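Uncharacterized protein (Eubacterium ventriosum, PDB 3FDI) is of unknown function but probably binds nucleoside triphosphates through a P-loop and may act as a nucleotide kinase. Local coordinates at residues 18-23 and 32-37; 62-67 and 161-166; 92-97 and 113-118; 121-126 and 190-195; 138-141 and 147-150. One frame throughout, in Å; residues are numbered along the deposited sequence.

Overall arrangement
Contacts 1 and 4 reach the parallel sheet; 2 and 5 lie outside it. Contact 1 holds the sulfate at the start of helix 19-30, the probable phosphate site, and contact 4 lies beside it, their centres about 13 Å apart; Val22 CG1 and Ile192 CD1 meet at 3.7 Å to join them. Contact 3 is farther off, its centre about 18 Å from that of contact 1, yet Tyr35 OH reaches Lys93 CE at 4.2 Å. Contacts 2 and 5 share helix 142-163 and both touch the second subunit, though about 30 Å separates their centres. Contact 5 follows directly on Arg137, which also binds the sulfate, and lies about 35 Å from contact 3, centre to centre, across the molecule.

Contact 1: residues 18-23 and 32-37; sequences GGHLVA and IPLYSK. With SO4 (sulfate ion), chain G.
His20 reaches from the sulfate at one end to Leu34 at the other. Its CB is 3.2 Å from O1 of the sulfate, the same oxygen that accepts the hydrogen bond from His20 N at 2.9 Å. Because CG stands anti to the backbone N (chi1 173°), the imidazole is carried away from the anion and toward strand 34-35. Its far carbon, CE1, meets Leu34 CD2 at 4.0 Å, the methyl arriving obliquely to the ring, and the two side chains cross at about a right angle. The other branch of Leu34 serves the next turn: CD1 packs on Ala23 CB, also at 4.0 Å, so the forked leucine end bridges two residues of the helix.

Gly18 N donates to sulfate O4 at 3.0 Å, while Gly19 N donates to O3 at 3.1 Å. Gly19 suits its place, since a CB there would crowd O3. Gly16 N and Arg137 NH1 also bond to the ion. A ring of backbone N-H groups around an anion at the start of a helix that follows the first strand is characteristic of a P-loop, here without the usual lysine, and the sulfate probably marks where a nucleotide phosphate would sit.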
# COMPACT_ATOMS: atom_id res chain seq x y z
N GLY B 18 8.28 16.48 -16.33
CA GLY B 18 8.68 16.64 -17.74
C GLY B 18 8.03 15.58 -18.61
O GLY B 18 8.39 15.40 -19.76
N GLY B 19 7.04 14.89 -18.08
CA GLY B 19 6.43 13.75 -18.80
C GLY B 19 5.68 14.12 -20.06
O GLY B 19 5.79 13.40 -21.07
N HIS B 20 4.91 15.20 -20.03
CA HIS B 20 4.30 15.73 -21.28
C HIS B 20 5.36 16.05 -22.32
O HIS B 20 5.16 15.76 -23.46
CB HIS B 20 3.47 16.97 -21.03
CG HIS B 20 2.96 17.62 -22.28
ND1 HIS B 20 1.82 17.21 -22.94
CD2 HIS B 20 3.46 18.66 -23.01
CE1 HIS B 20 1.64 17.95 -24.02
NE2 HIS B 20 2.62 18.84 -24.08
N LEU B 21 6.47 16.67 -21.94
CA LEU B 21 7.51 17.03 -22.90
C LEU B 21 8.11 15.79 -23.52
O LEU B 21 8.40 15.77 -24.69
CB LEU B 21 8.64 17.81 -22.24
CG LEU B 21 8.37 19.18 -21.63
CD1 LEU B 21 9.69 19.92 -21.27
CD2 LEU B 21 7.53 20.04 -22.61
N VAL B 22 8.34 14.75 -22.72
CA VAL B 22 8.83 13.47 -23.27
C VAL B 22 7.80 12.88 -24.25
O VAL B 22 8.14 12.43 -25.36
CB VAL B 22 9.18 12.50 -22.16
CG1 VAL B 22 9.56 11.14 -22.72
CG2 VAL B 22 10.28 13.05 -21.27
N ALA B 23 6.54 12.86 -23.84
CA ALA B 23 5.47 12.32 -24.71
C ALA B 23 5.46 13.06 -26.07
O ALA B 23 5.49 12.45 -27.14
CB ALA B 23 4.16 12.41 -24.03
N ILE B 32 3.84 10.54 -34.97
CA ILE B 32 2.51 9.98 -34.70
C ILE B 32 1.74 10.94 -33.80
O ILE B 32 2.34 11.83 -33.23
CB ILE B 32 2.63 8.60 -34.06
CG1 ILE B 32 3.63 8.61 -32.88
CG2 ILE B 32 3.06 7.59 -35.13
CD1 ILE B 32 3.71 7.34 -32.03
N PRO B 33 0.43 10.77 -33.67
CA PRO B 33 -0.34 11.64 -32.80
C PRO B 33 -0.03 11.47 -31.32
O PRO B 33 0.36 10.37 -30.87
CB PRO B 33 -1.79 11.21 -33.04
CG PRO B 33 -1.76 10.17 -34.08
CD PRO B 33 -0.40 9.77 -34.36
N LEU B 34 -0.23 12.57 -30.59
CA LEU B 34 -0.12 12.61 -29.13
C LEU B 34 -1.55 12.76 -28.64
O LEU B 34 -2.13 13.80 -28.91
CB LEU B 34 0.76 13.79 -28.70
CG LEU B 34 0.71 14.08 -27.21
CD1 LEU B 34 1.03 12.80 -26.43
CD2 LEU B 34 1.69 15.17 -26.84
N TYR B 35 -2.12 11.72 -28.04
CA TYR B 35 -3.43 11.78 -27.37
C TYR B 35 -3.25 12.02 -25.88
O TYR B 35 -2.38 11.44 -25.24
CB TYR B 35 -4.27 10.49 -27.51
CG TYR B 35 -4.56 10.11 -28.93
CD1 TYR B 35 -5.09 11.01 -29.80
CD2 TYR B 35 -4.26 8.85 -29.40
CE1 TYR B 35 -5.31 10.66 -31.11
CE2 TYR B 35 -4.49 8.49 -30.70
CZ TYR B 35 -5.00 9.39 -31.54
OH TYR B 35 -5.25 9.02 -32.85
N SER B 36 -4.14 12.84 -25.34
CA SER B 36 -4.15 13.25 -23.94
C SER B 36 -5.59 13.24 -23.48
O SER B 36 -6.53 13.25 -24.32
CB SER B 36 -3.71 14.72 -23.84
OG SER B 36 -4.67 15.53 -24.55
N LYS B 37 -5.75 13.30 -22.16
CA LYS B 37 -7.05 13.56 -21.53
C LYS B 37 -7.84 14.72 -22.26
O LYS B 37 -9.02 14.59 -22.56
CB LYS B 37 -6.87 13.84 -20.02
CG LYS B 37 -8.20 13.75 -19.23
CD LYS B 37 -8.11 14.38 -17.84
CE LYS B 37 -9.37 14.13 -17.07
NZ LYS B 37 -10.47 15.00 -17.54
S SO4 G . 4.39 16.99 -16.46
O1 SO4 G . 3.88 16.85 -17.83
O2 SO4 G . 3.37 17.51 -15.55
O3 SO4 G . 4.72 15.59 -16.12
O4 SO4 G . 5.59 17.88 -16.49

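Contact 2: residues 62-67 and 161-166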
# COMPACT_ATOMS: atom_id res chain seq x y z
N MSE B 62 -12.57 -1.89 -18.01
CA MSE B 62 -13.89 -1.81 -18.59
C MSE B 62 -14.89 -2.67 -17.83
O MSE B 62 -15.97 -2.19 -17.48
CB MSE B 62 -13.86 -2.17 -20.06
CG MSE B 62 -13.18 -1.10 -20.95
SE MSE B 62 -13.60 -1.54 -22.83
CE MSE B 62 -15.34 -2.33 -22.51
N ASN B 63 -14.52 -3.93 -17.57
CA ASN B 63 -15.38 -4.82 -16.78
C ASN B 63 -15.67 -4.14 -15.44
O ASN B 63 -16.81 -4.04 -15.00
CB ASN B 63 -14.69 -6.17 -16.51
CG ASN B 63 -14.31 -6.92 -17.79
OD1 ASN B 63 -15.15 -7.20 -18.64
ND2 ASN B 63 -13.02 -7.23 -17.93
N PHE B 64 -14.62 -3.64 -14.82
CA PHE B 64 -14.76 -2.93 -13.54
C PHE B 64 -15.71 -1.72 -13.62
O PHE B 64 -16.64 -1.57 -12.80
CB PHE B 64 -13.36 -2.51 -13.07
CG PHE B 64 -13.35 -1.93 -11.70
CD1 PHE B 64 -13.47 -2.77 -10.57
CD2 PHE B 64 -13.25 -0.57 -11.52
CE1 PHE B 64 -13.49 -2.23 -9.27
CE2 PHE B 64 -13.26 -0.04 -10.23
CZ PHE B 64 -13.38 -0.88 -9.10
N ALA B 65 -15.47 -0.87 -14.62
CA ALA B 65 -16.38 0.25 -14.94
C ALA B 65 -17.83 -0.23 -15.08
O ALA B 65 -18.76 0.44 -14.64
CB ALA B 65 -15.92 0.97 -16.21
N PHE B 66 -18.05 -1.40 -15.65
CA PHE B 66 -19.44 -1.84 -15.89
C PHE B 66 -20.16 -2.29 -14.64
O PHE B 66 -21.39 -2.32 -14.63
CB PHE B 66 -19.51 -2.93 -16.96
CG PHE B 66 -19.33 -2.42 -18.36
CD1 PHE B 66 -20.24 -1.51 -18.90
CD2 PHE B 66 -18.25 -2.85 -19.13
CE1 PHE B 66 -20.08 -1.02 -20.22
CE2 PHE B 66 -18.06 -2.37 -20.43
CZ PHE B 66 -18.98 -1.45 -20.98
N ILE B 67 -19.43 -2.64 -13.58
CA ILE B 67 -20.06 -3.23 -12.41
C ILE B 67 -21.07 -2.23 -11.88
O ILE B 67 -20.72 -1.07 -11.70
CB ILE B 67 -19.06 -3.60 -11.29
CG1 ILE B 67 -17.98 -4.57 -11.80
CG2 ILE B 67 -19.82 -4.17 -10.08
CD1 ILE B 67 -16.76 -4.68 -10.88
N ASN B 161 -5.58 3.63 -9.89
CA ASN B 161 -5.73 2.43 -9.01
C ASN B 161 -7.18 2.07 -8.81
O ASN B 161 -7.53 0.98 -8.34
CB ASN B 161 -5.00 2.60 -7.66
CG ASN B 161 -3.45 2.76 -7.81
OD1 ASN B 161 -2.88 2.59 -8.91
ND2 ASN B 161 -2.78 3.11 -6.69
N PHE B 162 -8.07 2.99 -9.16
CA PHE B 162 -9.45 2.64 -9.15
C PHE B 162 -9.74 1.70 -10.32
O PHE B 162 -10.39 0.68 -10.11
CB PHE B 162 -10.37 3.84 -9.26
CG PHE B 162 -11.85 3.47 -9.22
CD1 PHE B 162 -12.41 2.96 -8.06
CD2 PHE B 162 -12.63 3.57 -10.35
CE1 PHE B 162 -13.75 2.63 -8.02
CE2 PHE B 162 -13.99 3.22 -10.33
CZ PHE B 162 -14.56 2.76 -9.16
N TYR B 163 -9.29 2.04 -11.53
CA TYR B 163 -9.66 1.22 -12.70
C TYR B 163 -8.76 0.03 -12.96
O TYR B 163 -9.19 -0.94 -13.60
CB TYR B 163 -9.75 2.04 -13.97
CG TYR B 163 -10.89 2.98 -13.96
CD1 TYR B 163 -12.19 2.53 -14.18
CD2 TYR B 163 -10.70 4.34 -13.75
CE1 TYR B 163 -13.26 3.42 -14.19
CE2 TYR B 163 -11.75 5.22 -13.74
CZ TYR B 163 -13.01 4.75 -13.97
OH TYR B 163 -14.03 5.65 -13.95
N CYS B 164 -7.55 0.04 -12.43
CA CYS B 164 -6.60 -1.02 -12.66
C CYS B 164 -6.32 -1.73 -11.36
O CYS B 164 -6.57 -1.18 -10.27
CB CYS B 164 -5.28 -0.44 -13.16
SG CYS B 164 -5.41 0.78 -14.51
N GLU B 165 -5.78 -2.94 -11.47
CA GLU B 165 -5.31 -3.71 -10.32
C GLU B 165 -3.81 -3.50 -10.09
O GLU B 165 -3.33 -3.59 -9.00
CB GLU B 165 -5.56 -5.20 -10.55
CG GLU B 165 -7.08 -5.58 -10.62
CD GLU B 165 -7.29 -7.07 -10.95
OE1 GLU B 165 -6.32 -7.68 -11.47
OE2 GLU B 165 -8.39 -7.64 -10.68
N SER B 166 -3.08 -3.19 -11.14
CA SER B 166 -1.67 -2.77 -10.99
C SER B 166 -1.60 -1.36 -10.33
O SER B 166 -2.58 -0.61 -10.28
CB SER B 166 -1.03 -2.70 -12.37
OG SER B 166 -1.75 -1.68 -13.07
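Phe64 drives its ring edge into the face of Phe162, and this T-shaped stack is the main aromatic interaction between helix 60-66 and the end of helix 142-163. The ring planes are 73° apart and the centroids 4.7 Å. CE2 of Phe64 does the touching: it sits over the middle of the Phe162 ring and comes to 3.3 Å from Phe162 CZ, a snug fit. Both phenylalanines hold CG anti to the backbone N (chi1 -173° and -179°), which swings the two rings into the gap between the helices.

Aliphatic and looser aromatic contacts come next. Ala65 CB lies at the edge of the Tyr163 ring, 4.1 Å from CE1, and Phe64 CD2 is 4.2 Å from Tyr163 CD1. Within its own segment, Phe162 places CD2 over the centre of one face of the Tyr163 ring, linking the rings in a chain. With a serine in place of Phe162, the edge of Phe64 would probably lose its face and be freer to turn, and Tyr163 would lose cover on one side.

Polar atoms form the last group. Phe162 O approaches Phe64 CE2 at 3.0 Å, obliquely to the ring, and also accepts from Lys154 NZ of the second subunit, which binds Asn161 O and Cys164 O as well. Lys151 of that subunit takes Phe64 O and Ile67 O. The whole is an aromatic cluster between two helix ends at a subunit interface, with lysines of the neighbouring chain bonded to backbone carbonyls.

Contact 3: residues 92-97 and 113-118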
# COMPACT_ATOMS: atom_id res chain seq x y z
N LYS B 92 -10.01 0.74 -29.58
CA LYS B 92 -10.33 0.68 -31.01
C LYS B 92 -9.19 1.22 -31.86
O LYS B 92 -8.84 0.60 -32.85
CB LYS B 92 -11.61 1.46 -31.34
CG LYS B 92 -12.88 0.71 -31.02
CD LYS B 92 -14.14 1.51 -31.43
CE LYS B 92 -15.45 0.77 -31.06
NZ LYS B 92 -16.70 1.33 -31.68
N LYS B 93 -8.66 2.38 -31.50
CA LYS B 93 -7.56 2.95 -32.26
C LYS B 93 -6.36 2.00 -32.24
O LYS B 93 -5.72 1.80 -33.28
CB LYS B 93 -7.17 4.34 -31.74
CG LYS B 93 -8.18 5.45 -32.00
CD LYS B 93 -8.42 5.69 -33.50
CE LYS B 93 -8.88 7.11 -33.77
NZ LYS B 93 -9.32 7.40 -35.17
N ALA B 94 -6.05 1.42 -31.09
CA ALA B 94 -4.95 0.46 -31.05
C ALA B 94 -5.19 -0.85 -31.82
O ALA B 94 -4.30 -1.31 -32.51
CB ALA B 94 -4.57 0.12 -29.62
N ASN B 95 -6.37 -1.44 -31.66
CA ASN B 95 -6.55 -2.88 -31.95
C ASN B 95 -7.32 -3.16 -33.19
O ASN B 95 -7.13 -4.20 -33.81
CB ASN B 95 -7.25 -3.61 -30.81
CG ASN B 95 -6.41 -3.67 -29.58
OD1 ASN B 95 -5.20 -3.38 -29.60
ND2 ASN B 95 -7.05 -3.99 -28.46
N GLU B 96 -8.22 -2.26 -33.53
CA GLU B 96 -9.04 -2.42 -34.70
C GLU B 96 -8.51 -1.56 -35.86
O GLU B 96 -8.40 -2.05 -36.96
CB GLU B 96 -10.50 -2.08 -34.36
CG GLU B 96 -11.07 -2.97 -33.24
CD GLU B 96 -12.55 -2.68 -32.90
OE1 GLU B 96 -13.18 -1.76 -33.51
OE2 GLU B 96 -13.08 -3.39 -32.00
N GLU B 97 -8.15 -0.30 -35.61
CA GLU B 97 -7.64 0.56 -36.67
C GLU B 97 -6.15 0.43 -36.84
O GLU B 97 -5.60 0.91 -37.82
CB GLU B 97 -7.95 2.04 -36.38
CG GLU B 97 -9.43 2.38 -36.42
CD GLU B 97 -9.68 3.85 -36.12
OE1 GLU B 97 -10.72 4.15 -35.50
OE2 GLU B 97 -8.85 4.71 -36.48
N SER B 113 -2.67 -3.69 -22.60
CA SER B 113 -2.04 -4.92 -22.13
C SER B 113 -1.79 -6.01 -23.18
O SER B 113 -0.70 -6.51 -23.34
CB SER B 113 -2.96 -5.57 -21.10
OG SER B 113 -2.65 -5.10 -19.84
N ASP B 114 -2.82 -6.43 -23.87
CA ASP B 114 -2.64 -7.57 -24.77
C ASP B 114 -2.04 -7.16 -26.12
O ASP B 114 -1.82 -8.02 -26.97
CB ASP B 114 -3.96 -8.29 -24.99
CG ASP B 114 -5.04 -7.37 -25.45
OD1 ASP B 114 -5.13 -6.27 -24.86
OD2 ASP B 114 -5.79 -7.72 -26.39
N ASN B 115 -1.77 -5.87 -26.34
CA ASN B 115 -1.26 -5.46 -27.62
C ASN B 115 0.25 -5.47 -27.53
O ASN B 115 0.81 -4.66 -26.83
CB ASN B 115 -1.77 -4.10 -28.02
CG ASN B 115 -1.52 -3.80 -29.46
OD1 ASN B 115 -0.40 -3.93 -29.96
ND2 ASN B 115 -2.57 -3.37 -30.16
N PRO B 116 0.90 -6.40 -28.27
CA PRO B 116 2.35 -6.60 -28.18
C PRO B 116 3.17 -5.47 -28.81
O PRO B 116 4.38 -5.47 -28.67
CB PRO B 116 2.56 -7.90 -28.97
CG PRO B 116 1.58 -7.82 -30.06
CD PRO B 116 0.33 -7.21 -29.37
N ASN B 117 2.52 -4.59 -29.54
CA ASN B 117 3.11 -3.35 -30.03
C ASN B 117 3.14 -2.14 -29.07
O ASN B 117 3.58 -1.04 -29.44
CB ASN B 117 2.34 -2.97 -31.29
CG ASN B 117 2.47 -4.04 -32.34
OD1 ASN B 117 3.51 -4.64 -32.44
ND2 ASN B 117 1.45 -4.24 -33.13
N MSE B 118 2.65 -2.34 -27.86
CA MSE B 118 2.59 -1.25 -26.91
C MSE B 118 3.80 -1.35 -25.97
O MSE B 118 4.14 -2.40 -25.48
CB MSE B 118 1.24 -1.25 -26.17
CG MSE B 118 1.06 -0.07 -25.20
SE MSE B 118 1.93 -0.34 -23.45
CE MSE B 118 0.90 -1.85 -22.92
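An Asx turn fixes the side chain of Asn115, and that side chain ties the turn to Asn95 at the end of helix 81-95. The amide of Asn115 works at both its ends. ND2 donates to Asn95 OD1 over 2.7 Å, a fairly straight bond with an angle of 156° at the hydrogen. The donor arrives almost head-on to the Asn95 carbonyl, and the acceptor stays close to the Asn115 amide plane. The two amides are 25° from coplanar, while the side chains slide past each other in opposite directions.

On its other side, Asn115 OD1 accepts from Asn117 N at 3.0 Å, the N-H lying in the carbonyl plane; this bond closes the Asx turn. Backbone bonding adds a type I turn over the same residues, with Met118 N to Asn115 O at 3.1 Å. Asn115 can reach across because its CG is anti to the backbone N (chi1 -166°). ND2 also lies 3.6 Å from Ala94 O, too far for a bond. Replacing Asn115 by an alanine would probably leave Asn95 OD1 without this donor, Asn117 N without its acceptor and the turn held by its backbone bond alone.

Ala94 also packs on Phe101 of strand 101-104 and on Leu112, while both Ala94 and Asn115 touch Ile8 at the beginning of strand 8-13; the contact thus sits where helix 81-95 ends and the chain turns into strand 118-125.

Contact 4: residues 121-126 and 190-195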
# COMPACT_ATOMS: atom_id res chain seq x y z
N ALA B 121 6.06 3.61 -20.30
CA ALA B 121 7.16 4.29 -19.65
C ALA B 121 6.53 5.19 -18.61
O ALA B 121 5.48 5.84 -18.88
CB ALA B 121 7.99 5.08 -20.70
N PHE B 122 7.10 5.18 -17.40
CA PHE B 122 6.68 6.12 -16.36
C PHE B 122 7.79 7.15 -16.14
O PHE B 122 8.92 6.77 -15.89
CB PHE B 122 6.33 5.37 -15.09
CG PHE B 122 5.74 6.25 -14.00
CD1 PHE B 122 6.51 6.59 -12.90
CD2 PHE B 122 4.42 6.64 -14.06
CE1 PHE B 122 6.03 7.42 -11.94
CE2 PHE B 122 3.89 7.47 -13.08
CZ PHE B 122 4.67 7.88 -12.02
N ILE B 123 7.45 8.44 -16.21
CA ILE B 123 8.40 9.54 -16.03
C ILE B 123 8.24 10.16 -14.65
O ILE B 123 7.14 10.44 -14.20
CB ILE B 123 8.19 10.57 -17.07
CG1 ILE B 123 8.11 9.88 -18.43
CG2 ILE B 123 9.33 11.64 -17.06
CD1 ILE B 123 9.54 9.35 -18.90
N LEU B 124 9.36 10.32 -13.96
CA LEU B 124 9.37 10.87 -12.65
C LEU B 124 10.49 11.89 -12.59
O LEU B 124 11.19 12.11 -13.57
CB LEU B 124 9.49 9.77 -11.60
CG LEU B 124 10.59 8.73 -11.56
CD1 LEU B 124 10.67 8.13 -10.09
CD2 LEU B 124 10.50 7.61 -12.61
N GLY B 125 10.60 12.61 -11.47
CA GLY B 125 11.72 13.57 -11.32
C GLY B 125 12.13 13.69 -9.87
O GLY B 125 11.43 13.18 -9.00
N ASP B 126 13.24 14.37 -9.56
CA ASP B 126 13.48 14.68 -8.12
C ASP B 126 12.70 15.92 -7.74
O ASP B 126 12.26 16.66 -8.61
CB ASP B 126 14.95 14.86 -7.83
CG ASP B 126 15.48 16.05 -8.48
OD1 ASP B 126 15.71 15.97 -9.70
OD2 ASP B 126 15.60 17.09 -7.80
N ASP B 190 15.49 9.76 -25.48
CA ASP B 190 16.41 8.92 -26.29
C ASP B 190 16.45 7.50 -25.77
O ASP B 190 16.55 6.56 -26.55
CB ASP B 190 17.85 9.46 -26.33
CG ASP B 190 18.01 10.74 -27.19
OD1 ASP B 190 17.13 11.15 -28.01
OD2 ASP B 190 19.07 11.39 -27.04
N MSE B 191 16.39 7.35 -24.46
CA MSE B 191 16.47 6.06 -23.87
C MSE B 191 15.20 5.26 -24.16
O MSE B 191 15.27 4.02 -24.24
CB MSE B 191 16.64 6.18 -22.38
CG MSE B 191 17.95 6.83 -21.96
SE MSE B 191 17.97 7.22 -20.06
CE MSE B 191 17.82 5.41 -19.41
N ILE B 192 14.05 5.95 -24.27
CA ILE B 192 12.78 5.27 -24.56
C ILE B 192 12.80 4.82 -26.00
O ILE B 192 12.36 3.70 -26.32
CB ILE B 192 11.53 6.20 -24.28
CG1 ILE B 192 11.38 6.43 -22.77
CG2 ILE B 192 10.23 5.59 -24.88
CD1 ILE B 192 10.46 7.57 -22.37
N ILE B 193 13.38 5.64 -26.86
CA ILE B 193 13.48 5.33 -28.29
C ILE B 193 14.41 4.11 -28.52
O ILE B 193 14.15 3.23 -29.36
CB ILE B 193 14.04 6.54 -29.07
CG1 ILE B 193 13.05 7.70 -29.10
CG2 ILE B 193 14.49 6.12 -30.48
CD1 ILE B 193 13.73 8.99 -29.43
N LYS B 194 15.49 4.06 -27.77
CA LYS B 194 16.39 2.91 -27.81
C LYS B 194 15.67 1.65 -27.36
O LYS B 194 15.77 0.61 -28.01
CB LYS B 194 17.60 3.19 -26.90
CG LYS B 194 18.68 2.08 -26.82
CD LYS B 194 19.90 2.63 -26.05
CE LYS B 194 21.24 1.99 -26.41
NZ LYS B 194 21.75 2.24 -27.78
N TYR B 195 14.93 1.73 -26.25
CA TYR B 195 14.15 0.58 -25.82
C TYR B 195 13.25 0.08 -26.97
O TYR B 195 13.25 -1.11 -27.35
CB TYR B 195 13.30 0.94 -24.58
CG TYR B 195 12.58 -0.22 -23.95
CD1 TYR B 195 13.13 -0.89 -22.85
CD2 TYR B 195 11.37 -0.65 -24.42
CE1 TYR B 195 12.48 -1.94 -22.24
CE2 TYR B 195 10.71 -1.73 -23.80
CZ TYR B 195 11.29 -2.35 -22.71
OH TYR B 195 10.67 -3.42 -22.09
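Ala121 meets Ile192 where strand 118-125 runs under helix 185-197, their CA atoms 7.5 Å apart. Its CB points at the helix and touches Ile192 CD1 at 3.9 Å, with CG1 of the same isoleucine a little farther at 4.2 Å. The small methyl probably lets the helix come down close to the sheet here.

Phe122, next along, turns to the other face of the strand, away from the helix, where it stacks on Tyr174 and meets Trp168 edge-to-face.

Ile123 comes back to the helix side. Its CB does not aim directly at Ile192, but a folded second torsion (chi2 -72°) brings CD1 round to meet Ile192 CD1 at 4.0 Å. Ile192 itself is stretched out: with chi2 at 165°, its CG1 arm is extended and brings CD1 within reach of both Ala121 CB and Ile123 CD1. That single methyl therefore does most of the touching, and the two isoleucine side chains cross at a slant.

Beyond Ile123 the strand leaves the helix behind, and Asp126 ends the segment as N-cap of helix 127-138. Around the contact, Val22 and Leu26 of helix 19-30 also pack on Ile192, while Ile180 of strand 176-180 packs on Ile123.

All three touching residues are buried and their mutual contacts are all between aliphatic carbons, mostly methyls. Helix and strand are held here by shape fit and exclusion of water rather than by directional bonds, which fits an inner layer of the alpha/beta core.

Contact 5: residues 138-141 and 147-150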
# COMPACT_ATOMS: atom_id res chain seq x y z
N GLU B 138 3.59 27.38 -13.88
CA GLU B 138 2.31 27.82 -13.35
C GLU B 138 2.32 29.18 -12.62
O GLU B 138 1.33 29.55 -11.96
CB GLU B 138 1.73 26.73 -12.43
CG GLU B 138 1.42 25.38 -13.12
CD GLU B 138 0.26 25.47 -14.14
OE1 GLU B 138 -0.58 24.54 -14.23
OE2 GLU B 138 0.19 26.48 -14.88
N GLY B 139 3.43 29.92 -12.75
CA GLY B 139 3.55 31.27 -12.19
C GLY B 139 3.24 31.27 -10.72
O GLY B 139 2.51 32.13 -10.23
N VAL B 140 3.80 30.31 -10.01
CA VAL B 140 3.40 30.01 -8.66
C VAL B 140 4.67 29.97 -7.79
O VAL B 140 5.78 29.86 -8.32
CB VAL B 140 2.62 28.66 -8.66
CG1 VAL B 140 3.57 27.44 -8.53
CG2 VAL B 140 1.57 28.63 -7.61
N ASP B 141 4.50 30.07 -6.47
CA ASP B 141 5.63 29.94 -5.53
C ASP B 141 5.95 28.48 -5.19
O ASP B 141 5.25 27.55 -5.63
CB ASP B 141 5.36 30.72 -4.24
CG ASP B 141 4.29 30.09 -3.36
OD1 ASP B 141 3.76 29.03 -3.69
OD2 ASP B 141 3.95 30.68 -2.32
N ASN B 147 2.35 21.65 -3.19
CA ASN B 147 0.99 21.24 -2.92
C ASN B 147 0.33 20.77 -4.18
O ASN B 147 -0.29 19.75 -4.18
CB ASN B 147 0.19 22.41 -2.34
CG ASN B 147 0.53 22.65 -0.89
OD1 ASN B 147 1.10 21.79 -0.23
ND2 ASN B 147 0.15 23.81 -0.38
N MSE B 148 0.45 21.52 -5.26
CA MSE B 148 -0.05 21.04 -6.54
C MSE B 148 0.50 19.67 -6.91
O MSE B 148 -0.23 18.81 -7.38
CB MSE B 148 0.31 22.03 -7.63
CG MSE B 148 -0.74 23.05 -7.82
SE MSE B 148 -0.01 24.25 -9.11
CE MSE B 148 1.06 25.28 -7.85
N MSE B 149 1.78 19.47 -6.69
CA MSE B 149 2.41 18.23 -7.11
C MSE B 149 1.75 17.08 -6.35
O MSE B 149 1.31 16.12 -6.95
CB MSE B 149 3.93 18.26 -6.88
CG MSE B 149 4.71 19.09 -7.92
SE MSE B 149 6.40 19.69 -7.21
CE MSE B 149 7.00 17.99 -6.61
N LYS B 150 1.61 17.23 -5.03
CA LYS B 150 1.00 16.19 -4.20
C LYS B 150 -0.49 15.94 -4.52
O LYS B 150 -0.99 14.83 -4.40
CB LYS B 150 1.22 16.54 -2.73
CG LYS B 150 0.24 15.97 -1.71
CD LYS B 150 0.44 16.74 -0.41
CE LYS B 150 -0.43 16.20 0.69
NZ LYS B 150 -0.43 17.10 1.89
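Val140 and Met148 stand 9.8 Å apart at their CA atoms, across a bend where Gly139, with a positive phi of 55°, takes the chain out of helix 127-138 and Asp141 starts helix 142-163 as its N-cap. Their side chains close that distance by reaching for each other tip to tip. Met148, a selenomethionine, sends its chain out from the helix and bends at chi3 (-82°), which turns CE up into the fork of Val140. CE then lies 3.4 Å from CG1 and equally 3.4 Å from CG2, with Val140 CB behind them at 3.8 Å. Both methyl pairs are tighter than usual carbon contacts, so the fit is close.

The setting is a tight turn between two consecutive helices: Asp141 OD1 bonds Thr144 N to cap the second helix, and the contact of Val140 with Met148 joins the loop to that helix's second turn. The loop's place just after Arg137, which binds the sulfate, is consistent with the lid region of nucleoside monophosphate kinases, where helices near the phosphate site can move, though this remains an inference from the fold.

Glu138 adds a looser touch from the end of the first helix. Its CG is 4.4 Å from Met148 SE, so the carboxylate stem skirts the selenium. On the second subunit, Pro68 packs against Met148, and Ile67 of that chain lies on Asn147.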